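Local structure of cyclin homolog (Herpesvirus saimiri, 2F2C) at residues Val102-Gly105 and Ser106-Thr110; Phe66-Asp69 and Lys70-Pro74; Lys164-Glu167 and Asp168-Pro171; Glu222-Ser225 and Ser226-Phe230. The protein is a viral D-type cyclin that probably pairs with a host cyclin-dependent kinase and may drive transformation and rapid proliferation of latently infected T cells. All coordinates share one frame; numbering follows the deposited sequence.

Contact 1: Val102-Gly105 and Ser106-Thr110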
loop_
_atom_site.group_PDB
_atom_site.type_symbol
_atom_site.label_atom_id
_atom_site.label_comp_id
_atom_site.label_asym_id
_atom_site.label_seq_id
_atom_site.Cartn_x
_atom_site.Cartn_y
_atom_site.Cartn_z
ATOM N N VAL A 102 1.119 1.038 -17.824
ATOM C CA VAL A 102 1.286 -0.340 -17.359
ATOM C C VAL A 102 2.619 -0.513 -16.634
ATOM O O VAL A 102 2.696 -1.241 -15.647
ATOM C CB VAL A 102 1.182 -1.351 -18.526
ATOM C CG1 VAL A 102 1.630 -2.734 -18.103
ATOM C CG2 VAL A 102 -0.236 -1.406 -19.030
ATOM N N LEU A 103 3.669 0.151 -17.116
ATOM C CA LEU A 103 4.958 0.061 -16.447
ATOM C C LEU A 103 4.821 0.608 -15.023
ATOM O O LEU A 103 5.133 -0.104 -14.062
ATOM C CB LEU A 103 6.088 0.754 -17.226
ATOM C CG LEU A 103 7.503 0.641 -16.617
ATOM C CD1 LEU A 103 8.017 -0.780 -16.624
ATOM C CD2 LEU A 103 8.495 1.518 -17.339
ATOM N N ILE A 104 4.317 1.837 -14.883
ATOM C CA ILE A 104 4.169 2.433 -13.556
ATOM C C ILE A 104 3.261 1.572 -12.671
ATOM O O ILE A 104 3.625 1.263 -11.520
ATOM C CB ILE A 104 3.704 3.926 -13.638
ATOM C CG1 ILE A 104 4.830 4.805 -14.196
ATOM C CG2 ILE A 104 3.349 4.472 -12.271
ATOM C CD1 ILE A 104 4.365 6.072 -14.846
ATOM N N GLY A 105 2.115 1.168 -13.235
ATOM C CA GLY A 105 1.102 0.348 -12.556
ATOM C C GLY A 105 1.665 -0.958 -12.036
ATOM O O GLY A 105 1.561 -1.261 -10.840
ATOM N N SER A 106 2.308 -1.714 -12.915
ATOM C CA SER A 106 2.863 -2.991 -12.528
ATOM C C SER A 106 3.905 -2.794 -11.430
ATOM O O SER A 106 4.006 -3.590 -10.501
ATOM C CB SER A 106 3.481 -3.686 -13.729
ATOM O OG SER A 106 4.772 -3.175 -13.984
ATOM N N LYS A 107 4.658 -1.707 -11.533
ATOM C CA LYS A 107 5.635 -1.373 -10.531
ATOM C C LYS A 107 5.005 -1.118 -9.172
ATOM O O LYS A 107 5.680 -1.234 -8.153
ATOM C CB LYS A 107 6.459 -0.163 -10.963
ATOM C CG LYS A 107 7.658 -0.505 -11.827
ATOM C CD LYS A 107 8.529 0.723 -12.014
ATOM C CE LYS A 107 9.575 0.522 -13.073
ATOM N NZ LYS A 107 10.330 1.780 -13.237
ATOM N N ILE A 108 3.723 -0.776 -9.133
ATOM C CA ILE A 108 3.096 -0.445 -7.834
ATOM C C ILE A 108 2.211 -1.569 -7.288
ATOM O O ILE A 108 2.258 -1.833 -6.092
ATOM C CB ILE A 108 2.289 0.892 -7.896
ATOM C CG1 ILE A 108 3.215 2.055 -8.229
ATOM C CG2 ILE A 108 1.537 1.146 -6.581
ATOM C CD1 ILE A 108 2.473 3.308 -8.639
ATOM N N ARG A 109 1.412 -2.212 -8.147
ATOM C CA ARG A 109 0.417 -3.161 -7.663
ATOM C C ARG A 109 0.748 -4.636 -7.891
ATOM O O ARG A 109 -0.133 -5.489 -7.795
ATOM C CB ARG A 109 -0.957 -2.843 -8.259
ATOM C CG ARG A 109 -1.686 -1.634 -7.636
ATOM C CD ARG A 109 -2.242 -1.857 -6.219
ATOM N NE ARG A 109 -3.032 -0.702 -5.804
ATOM C CZ ARG A 109 -4.330 -0.733 -5.491
ATOM N NH1 ARG A 109 -5.001 -1.864 -5.527
ATOM N NH2 ARG A 109 -4.967 0.371 -5.135
ATOM N N THR A 110 2.008 -4.946 -8.178
ATOM C CA THR A 110 2.398 -6.320 -8.501
ATOM C C THR A 110 3.839 -6.643 -8.068
ATOM O O THR A 110 4.686 -5.758 -7.933
ATOM C CB THR A 110 2.154 -6.608 -10.017
ATOM O OG1 THR A 110 1.553 -7.901 -10.191
ATOM C CG2 THR A 110 3.466 -6.685 -10.796
#

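Contact 2: Phe66-Asp69 and Lys70-Pro74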
loop_
_atom_site.group_PDB
_atom_site.type_symbol
_atom_site.label_atom_id
_atom_site.label_comp_id
_atom_site.label_asym_id
_atom_site.label_seq_id
_atom_site.Cartn_x
_atom_site.Cartn_y
_atom_site.Cartn_z
ATOM N N PHE A 66 0.739 -11.584 -19.338
ATOM C CA PHE A 66 1.876 -11.736 -18.444
ATOM C C PHE A 66 1.474 -12.110 -17.028
ATOM O O PHE A 66 2.328 -12.207 -16.147
ATOM C CB PHE A 66 2.795 -10.522 -18.490
ATOM C CG PHE A 66 3.632 -10.469 -19.733
ATOM C CD1 PHE A 66 4.777 -11.265 -19.852
ATOM C CD2 PHE A 66 3.270 -9.652 -20.797
ATOM C CE1 PHE A 66 5.548 -11.229 -20.997
ATOM C CE2 PHE A 66 4.047 -9.624 -21.954
ATOM C CZ PHE A 66 5.183 -10.410 -22.044
ATOM N N GLU A 67 0.175 -12.344 -16.832
ATOM C CA GLU A 67 -0.374 -12.857 -15.563
ATOM C C GLU A 67 -0.218 -11.909 -14.360
ATOM O O GLU A 67 -0.040 -12.352 -13.235
ATOM C CB GLU A 67 0.178 -14.264 -15.238
ATOM C CG GLU A 67 -0.704 -15.411 -15.712
ATOM C CD GLU A 67 0.004 -16.761 -15.667
ATOM O OE1 GLU A 67 0.940 -16.949 -14.843
ATOM O OE2 GLU A 67 -0.365 -17.657 -16.463
ATOM N N LEU A 68 -0.320 -10.608 -14.604
ATOM C CA LEU A 68 -0.216 -9.626 -13.514
ATOM C C LEU A 68 -1.425 -9.621 -12.567
ATOM O O LEU A 68 -2.564 -9.924 -12.963
ATOM C CB LEU A 68 0.046 -8.211 -14.048
ATOM C CG LEU A 68 1.058 -8.072 -15.186
ATOM C CD1 LEU A 68 1.134 -6.631 -15.577
ATOM C CD2 LEU A 68 2.423 -8.569 -14.781
ATOM N N ASP A 69 -1.155 -9.275 -11.314
ATOM C CA ASP A 69 -2.180 -9.162 -10.295
ATOM C C ASP A 69 -3.348 -8.381 -10.801
ATOM O O ASP A 69 -3.182 -7.420 -11.530
ATOM C CB ASP A 69 -1.601 -8.509 -9.052
ATOM C CG ASP A 69 -0.965 -9.522 -8.120
ATOM O OD1 ASP A 69 0.219 -9.347 -7.727
ATOM O OD2 ASP A 69 -1.574 -10.551 -7.737
ATOM N N LYS A 70 -4.533 -8.801 -10.390
ATOM C CA LYS A 70 -5.786 -8.250 -10.885
ATOM C C LYS A 70 -5.891 -6.747 -10.759
ATOM O O LYS A 70 -6.746 -6.138 -11.394
ATOM C CB LYS A 70 -6.976 -8.860 -10.156
ATOM C CG LYS A 70 -7.335 -10.267 -10.568
ATOM C CD LYS A 70 -7.805 -10.335 -12.017
ATOM C CE LYS A 70 -8.432 -11.667 -12.328
ATOM N NZ LYS A 70 -7.612 -12.679 -11.622
ATOM N N SER A 71 -5.032 -6.116 -9.978
ATOM C CA SER A 71 -5.241 -4.701 -9.762
ATOM C C SER A 71 -4.314 -3.759 -10.579
ATOM O O SER A 71 -4.519 -2.533 -10.608
ATOM C CB SER A 71 -5.233 -4.398 -8.276
ATOM O OG SER A 71 -4.038 -3.767 -8.022
ATOM N N VAL A 72 -3.333 -4.327 -11.273
ATOM C CA VAL A 72 -2.482 -3.550 -12.189
ATOM C C VAL A 72 -3.253 -2.831 -13.305
ATOM O O VAL A 72 -2.992 -1.659 -13.627
ATOM C CB VAL A 72 -1.442 -4.452 -12.850
ATOM C CG1 VAL A 72 -0.555 -3.639 -13.797
ATOM C CG2 VAL A 72 -0.617 -5.156 -11.779
ATOM N N PHE A 73 -4.196 -3.533 -13.916
ATOM C CA PHE A 73 -4.876 -2.955 -15.052
ATOM C C PHE A 73 -5.764 -1.767 -14.668
ATOM O O PHE A 73 -5.624 -0.701 -15.268
ATOM C CB PHE A 73 -5.633 -3.999 -15.879
ATOM C CG PHE A 73 -6.315 -3.425 -17.072
ATOM C CD1 PHE A 73 -5.577 -2.829 -18.088
ATOM C CD2 PHE A 73 -7.696 -3.450 -17.174
ATOM C CE1 PHE A 73 -6.207 -2.292 -19.202
ATOM C CE2 PHE A 73 -8.326 -2.920 -18.287
ATOM C CZ PHE A 73 -7.586 -2.337 -19.296
ATOM N N PRO A 74 -6.678 -1.921 -13.710
ATOM C CA PRO A 74 -7.468 -0.786 -13.276
ATOM C C PRO A 74 -6.595 0.441 -12.989
ATOM O O PRO A 74 -6.914 1.552 -13.459
ATOM C CB PRO A 74 -8.145 -1.310 -12.014
ATOM C CG PRO A 74 -8.381 -2.710 -12.336
ATOM C CD PRO A 74 -7.089 -3.154 -13.002
#

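Contact 3: Lys164-Glu167 and Asp168-Pro171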
loop_
_atom_site.group_PDB
_atom_site.type_symbol
_atom_site.label_atom_id
_atom_site.label_comp_id
_atom_site.label_asym_id
_atom_site.label_seq_id
_atom_site.Cartn_x
_atom_site.Cartn_y
_atom_site.Cartn_z
ATOM N N LYS A 164 -22.610 -9.717 3.905
ATOM C CA LYS A 164 -22.571 -10.899 4.769
ATOM C C LYS A 164 -22.543 -12.253 4.035
ATOM O O LYS A 164 -23.060 -13.250 4.543
ATOM C CB LYS A 164 -23.695 -10.848 5.821
ATOM C CG LYS A 164 -23.555 -9.716 6.851
ATOM C CD LYS A 164 -22.917 -10.187 8.175
ATOM C CE LYS A 164 -21.355 -10.236 8.146
ATOM N NZ LYS A 164 -20.737 -8.864 8.132
ATOM N N ILE A 165 -21.935 -12.282 2.850
ATOM C CA ILE A 165 -21.609 -13.535 2.149
ATOM C C ILE A 165 -20.511 -14.302 2.906
ATOM O O ILE A 165 -19.451 -13.740 3.228
ATOM C CB ILE A 165 -21.136 -13.232 0.701
ATOM C CG1 ILE A 165 -22.215 -12.463 -0.078
ATOM C CG2 ILE A 165 -20.688 -14.515 -0.021
ATOM C CD1 ILE A 165 -21.723 -11.870 -1.357
ATOM N N PRO A 166 -20.756 -15.588 3.163
ATOM C CA PRO A 166 -19.817 -16.433 3.901
ATOM C C PRO A 166 -18.448 -16.475 3.238
ATOM O O PRO A 166 -18.350 -16.653 2.016
ATOM C CB PRO A 166 -20.477 -17.809 3.844
ATOM C CG PRO A 166 -21.379 -17.743 2.673
ATOM C CD PRO A 166 -21.942 -16.350 2.732
ATOM N N GLU A 167 -17.406 -16.301 4.046
ATOM C CA GLU A 167 -16.023 -16.257 3.554
ATOM C C GLU A 167 -15.675 -17.349 2.541
ATOM O O GLU A 167 -14.965 -17.077 1.569
ATOM C CB GLU A 167 -15.044 -16.300 4.722
ATOM C CG GLU A 167 -14.732 -14.934 5.304
ATOM C CD GLU A 167 -14.253 -15.018 6.740
ATOM O OE1 GLU A 167 -13.345 -15.838 7.037
ATOM O OE2 GLU A 167 -14.790 -14.273 7.583
ATOM N N ASP A 168 -16.192 -18.562 2.768
ATOM C CA ASP A 168 -15.942 -19.740 1.911
ATOM C C ASP A 168 -16.009 -19.458 0.393
ATOM O O ASP A 168 -15.369 -20.151 -0.395
ATOM C CB ASP A 168 -16.911 -20.898 2.241
ATOM C CG ASP A 168 -17.501 -20.825 3.677
ATOM O OD1 ASP A 168 -16.804 -21.218 4.655
ATOM O OD2 ASP A 168 -18.676 -20.438 3.918
ATOM N N LEU A 169 -16.780 -18.449 -0.012
ATOM C CA LEU A 169 -16.999 -18.189 -1.437
ATOM C C LEU A 169 -16.100 -17.136 -2.059
ATOM O O LEU A 169 -16.175 -16.914 -3.262
ATOM C CB LEU A 169 -18.458 -17.839 -1.704
ATOM C CG LEU A 169 -19.375 -19.019 -1.393
ATOM C CD1 LEU A 169 -20.837 -18.587 -1.344
ATOM C CD2 LEU A 169 -19.155 -20.164 -2.376
ATOM N N TRP A 170 -15.238 -16.520 -1.252
ATOM C CA TRP A 170 -14.492 -15.346 -1.692
ATOM C C TRP A 170 -13.463 -15.641 -2.788
ATOM O O TRP A 170 -13.381 -14.873 -3.748
ATOM C CB TRP A 170 -13.864 -14.605 -0.517
ATOM C CG TRP A 170 -14.861 -13.995 0.399
ATOM C CD1 TRP A 170 -16.213 -14.148 0.358
ATOM C CD2 TRP A 170 -14.590 -13.178 1.552
ATOM N NE1 TRP A 170 -16.808 -13.456 1.389
ATOM C CE2 TRP A 170 -15.835 -12.849 2.139
ATOM C CE3 TRP A 170 -13.422 -12.674 2.141
ATOM C CZ2 TRP A 170 -15.945 -12.046 3.282
ATOM C CZ3 TRP A 170 -13.537 -11.871 3.283
ATOM C CH2 TRP A 170 -14.789 -11.566 3.834
ATOM N N PRO A 171 -12.707 -16.739 -2.675
ATOM C CA PRO A 171 -11.821 -17.185 -3.762
ATOM C C PRO A 171 -12.491 -17.161 -5.141
ATOM O O PRO A 171 -12.081 -16.388 -5.999
ATOM C CB PRO A 171 -11.485 -18.616 -3.362
ATOM C CG PRO A 171 -11.533 -18.607 -1.890
ATOM C CD PRO A 171 -12.618 -17.641 -1.514
#

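Contact 4: Glu222-Ser225 and Ser226-Phe230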
loop_
_atom_site.group_PDB
_atom_site.type_symbol
_atom_site.label_atom_id
_atom_site.label_comp_id
_atom_site.label_asym_id
_atom_site.label_seq_id
_atom_site.Cartn_x
_atom_site.Cartn_y
_atom_site.Cartn_z
ATOM N N GLU A 222 -31.140 -4.089 -3.138
ATOM C CA GLU A 222 -31.545 -3.340 -1.948
ATOM C C GLU A 222 -30.393 -3.023 -0.986
ATOM O O GLU A 222 -30.286 -1.903 -0.490
ATOM C CB GLU A 222 -32.644 -4.085 -1.184
ATOM C CG GLU A 222 -34.067 -3.784 -1.631
ATOM C CD GLU A 222 -34.526 -2.369 -1.294
ATOM O OE1 GLU A 222 -33.707 -1.429 -1.407
ATOM O OE2 GLU A 222 -35.714 -2.189 -0.927
ATOM N N ASP A 223 -29.543 -4.008 -0.714
ATOM C CA ASP A 223 -28.423 -3.831 0.214
ATOM C C ASP A 223 -27.289 -2.969 -0.351
ATOM O O ASP A 223 -26.838 -2.032 0.301
ATOM C CB ASP A 223 -27.874 -5.186 0.677
ATOM C CG ASP A 223 -28.784 -5.877 1.680
ATOM O OD1 ASP A 223 -28.254 -6.409 2.681
ATOM O OD2 ASP A 223 -30.027 -5.951 1.556
ATOM N N LEU A 224 -26.820 -3.276 -1.553
ATOM C CA LEU A 224 -25.746 -2.479 -2.124
ATOM C C LEU A 224 -26.164 -1.017 -2.150
ATOM O O LEU A 224 -25.352 -0.116 -1.959
ATOM C CB LEU A 224 -25.389 -2.972 -3.523
ATOM C CG LEU A 224 -24.642 -4.300 -3.599
ATOM C CD1 LEU A 224 -24.596 -4.751 -5.041
ATOM C CD2 LEU A 224 -23.249 -4.161 -3.009
ATOM N N SER A 225 -27.453 -0.804 -2.372
ATOM C CA SER A 225 -28.048 0.518 -2.395
ATOM C C SER A 225 -27.768 1.229 -1.067
ATOM O O SER A 225 -27.363 2.388 -1.044
ATOM C CB SER A 225 -29.538 0.368 -2.623
ATOM O OG SER A 225 -30.156 1.614 -2.828
ATOM N N SER A 226 -27.938 0.503 0.032
ATOM C CA SER A 226 -27.699 1.050 1.360
ATOM C C SER A 226 -26.219 1.125 1.716
ATOM O O SER A 226 -25.784 2.098 2.305
ATOM C CB SER A 226 -28.457 0.247 2.420
ATOM O OG SER A 226 -29.646 -0.286 1.871
ATOM N N ILE A 227 -25.446 0.098 1.385
ATOM C CA ILE A 227 -23.997 0.116 1.632
ATOM C C ILE A 227 -23.329 1.292 0.918
ATOM O O ILE A 227 -22.642 2.085 1.538
ATOM C CB ILE A 227 -23.348 -1.204 1.181
ATOM C CG1 ILE A 227 -23.921 -2.393 1.958
ATOM C CG2 ILE A 227 -21.842 -1.129 1.318
ATOM C CD1 ILE A 227 -23.793 -2.255 3.446
ATOM N N LEU A 228 -23.559 1.400 -0.387
ATOM C CA LEU A 228 -22.890 2.396 -1.205
ATOM C C LEU A 228 -23.502 3.781 -1.052
ATOM O O LEU A 228 -22.778 4.780 -1.145
ATOM C CB LEU A 228 -22.852 1.955 -2.672
ATOM C CG LEU A 228 -22.073 0.650 -2.873
ATOM C CD1 LEU A 228 -22.373 0.034 -4.188
ATOM C CD2 LEU A 228 -20.592 0.885 -2.740
ATOM N N ASN A 229 -24.811 3.830 -0.773
ATOM C CA ASN A 229 -25.581 5.061 -0.640
ATOM C C ASN A 229 -25.926 5.642 -2.007
ATOM O O ASN A 229 -25.900 6.855 -2.208
ATOM C CB ASN A 229 -24.904 6.094 0.279
ATOM C CG ASN A 229 -25.896 7.144 0.844
ATOM O OD1 ASN A 229 -27.109 7.034 0.672
ATOM N ND2 ASN A 229 -25.368 8.171 1.499
ATOM N N PHE A 230 -26.282 4.783 -2.952
ATOM C CA PHE A 230 -26.872 5.255 -4.199
ATOM C C PHE A 230 -28.314 4.772 -4.260
ATOM O O PHE A 230 -28.717 4.019 -3.389
ATOM C CB PHE A 230 -26.071 4.737 -5.380
ATOM C CG PHE A 230 -24.809 5.484 -5.611
ATOM C CD1 PHE A 230 -24.842 6.781 -6.170
ATOM C CD2 PHE A 230 -23.584 4.912 -5.268
ATOM C CE1 PHE A 230 -23.654 7.484 -6.402
ATOM C CE2 PHE A 230 -22.382 5.595 -5.464
ATOM C CZ PHE A 230 -22.398 6.868 -6.034
#

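Contact 1: Val102-Gly105 and Ser106-Thr110
Ser106 sits one helical turn beyond Val102, and its backbone N donates to Val102 O at 2.8 Å. Its hydroxyl turns back as well. With OG placed between the backbone N and the carbonyl carbon (chi1 81°), it gives a proton to Leu103 O at 3.1 Å and accepts from Met114 N, which arrives from beyond the helix. Lys107 N bonds to the same Leu103 O at 3.0 Å, approaching from the same face of that carbonyl as the serine hydroxyl, so one oxygen takes a main-chain and a side-chain donor together. The lysine chain is extended beyond CG and lies alongside Leu103, CE resting 4.1 Å from Leu103 CD1; its NZ ends in a salt bridge with Glu136 and in bonds to the backbone of the partner protein chain. Ile108 repeats the side-by-side pattern one residue on, its CD1 touching Ile104 CG2 at 3.9 Å, methyl to methyl. Gly105 O is gripped twice: Ile108 N stands above its plane at 2.8 Å, while Arg109 N comes nearly in line with the carbonyl at 2.9 Å (C=O...N 174°). Arg109 then carries its bent side chain off to Asp154 and Glu148, each a salt bridge. Along this buried length of the cyclin-box helix 94-109, the main chain and the aliphatic shafts position the two cationic ends for their acids. The buried ammonium of Lys107 is probably stabilised by Glu136 together with the partner's backbone, consistent with a cyclin bound to its kinase.

Contact 2: Phe66-Asp69 and Lys70-Pro74
Asp69 O receives Val72 N at 3.1 Å, an almost straight bond (N-H...O 162°) whose donor nevertheless stands 41° above the carbonyl plane. It closes a type I beta turn from Asp69 to Val72, and helix 72-83 starts from there. The valine side chain folds back over what precedes the turn: CG2 lies 3.4 Å from Asp69 O and 3.9 Å from Leu68 CB. The other branch, CG1, is anti to the valine's backbone N (chi1 -180°), which sets it 3.9 Å from Leu68 CD1. Leu68 therefore meets both methyls of Val72, with CB on one and CD1 on the other, the two side chains crossing at a slant, and it packs beyond them on Cys63 and Met114. Upstream, a Schellman motif with Glu67 at positive phi ends helix 49-65, and the turn follows almost at once. The carboxylate of Asp69 works outward from the turn, OD1 to Thr110 OG1 and OD2 to a backbone group of the partner protein chain, while Lys70 NZ forms a salt bridge with Glu175 of helix 170-184. Chemically, then, the apolar pair and the backbone bond both tie the bend together, while the acid and the base, neighbours in sequence, are directed to different partners: the acid to helix 94-109 and the other protein, the base to the second cyclin domain.

Contact 3: Lys164-Glu167 and Asp168-Pro171
Trp170 has CG anti to its own carbonyl carbon (chi1 -66°) and CA nearly eclipsing CD1 about the CB-CG bond (chi2 7° for CD1, measured from CA), which lays the indole back across Glu167. Glu167 CA stands over the face of the five-membered ring, 3.6 Å from its centroid, a CH-pi contact, and Glu167 CG continues along the six-membered ring, 3.7 Å from Trp170 CH2. The glutamate's charged end passes on to a salt bridge with Lys19. Trp170 NE1 donates to Ile165 O at 3.2 Å; the oxygen lies at the edge of the indole, tilted somewhat from the ring plane, and the bond is bent (143°), with the donor above the carbonyl plane. Two three-back main-chain bonds wind the segment: Leu169 N to Pro166 O at 3.1 Å, and Trp170 N to Glu167 O at 2.9 Å. Leu169 lies beside the proline ring, its CD1 4.1 Å from Pro166 CG. Beyond these residues Trp170 packs on Ile157 and Cys160 of helix 156-162, and on an aromatic side chain of the partner protein chain. The sequence is a Schellman C-cap, with Lys164 as its C-prime residue, followed by a short 3-10 turn that leads into helix 170-184 of the second, all-helical cyclin domain.

Contact 4: Glu222-Ser225 and Ser226-Phe230
Phe230 meets Ser225 through its backbone, chiefly the flat carbonyl group, and not through its phenyl ring. Ser225 OG, anti to its own backbone N (chi1 -172°), donates to Phe230 O at 2.9 Å from a position tilted 24° out of that carbonyl plane. The ring itself leads away from the preceding helical turn and packs on Leu197 of helix 195-208 and on Ser194. Another planar group, the peptide carbonyl of Ser225, takes Asn229 N at 2.9 Å from above its plane, and a weak bond from Phe230 N joins it. One serine thus grips the departing chain with both its backbone oxygen and its hydroxyl. Helix 218-228 of the second cyclin domain finishes here: Asn229, with positive phi, is the first residue to leave helical angles, and the serine bonds reach across the exit. Within the last turns the regular four-back pattern holds, Ile227 N to Asp223 O at 2.8 Å running almost straight (N-H...O 171°), and Leu228 N to Leu224 O at 2.8 Å. Ser226 uses its hydroxyl too, OG giving a 2.9 Å bond to Glu222 O, an oxygen that its own backbone N reaches only weakly. On the inner side Leu228 CD1 lies 4.3 Å from Leu224 CB, and both leucines continue onto Ala200 of helix 195-208. Ile227 turns to helix 156-162, where Leu159 and Ala162 receive it, and its CG1 rests 3.4 Å from Asp223 O.

Overall arrangement
Contacts 1 and 2 belong to the N-terminal cyclin domain, are buried, and touch each other, with Val72 packing beside Ser106; consecutive helices 72-83 and 94-109 are joined there. Contacts 3 and 4 belong to the second domain, are only partly buried, and do not touch, their nearest atoms being about 7 Å apart, although both lean on helix 156-162. The chemistry follows position. Contact 1 runs along helix 94-109 and sends charged groups toward acids and the partner chain, while contact 2 shapes a helix entry by a beta turn. Contact 3 starts its helix with an indole laid on the preceding residues, and contact 4 leaves one through serine hydroxyls, with no partner chain touching it.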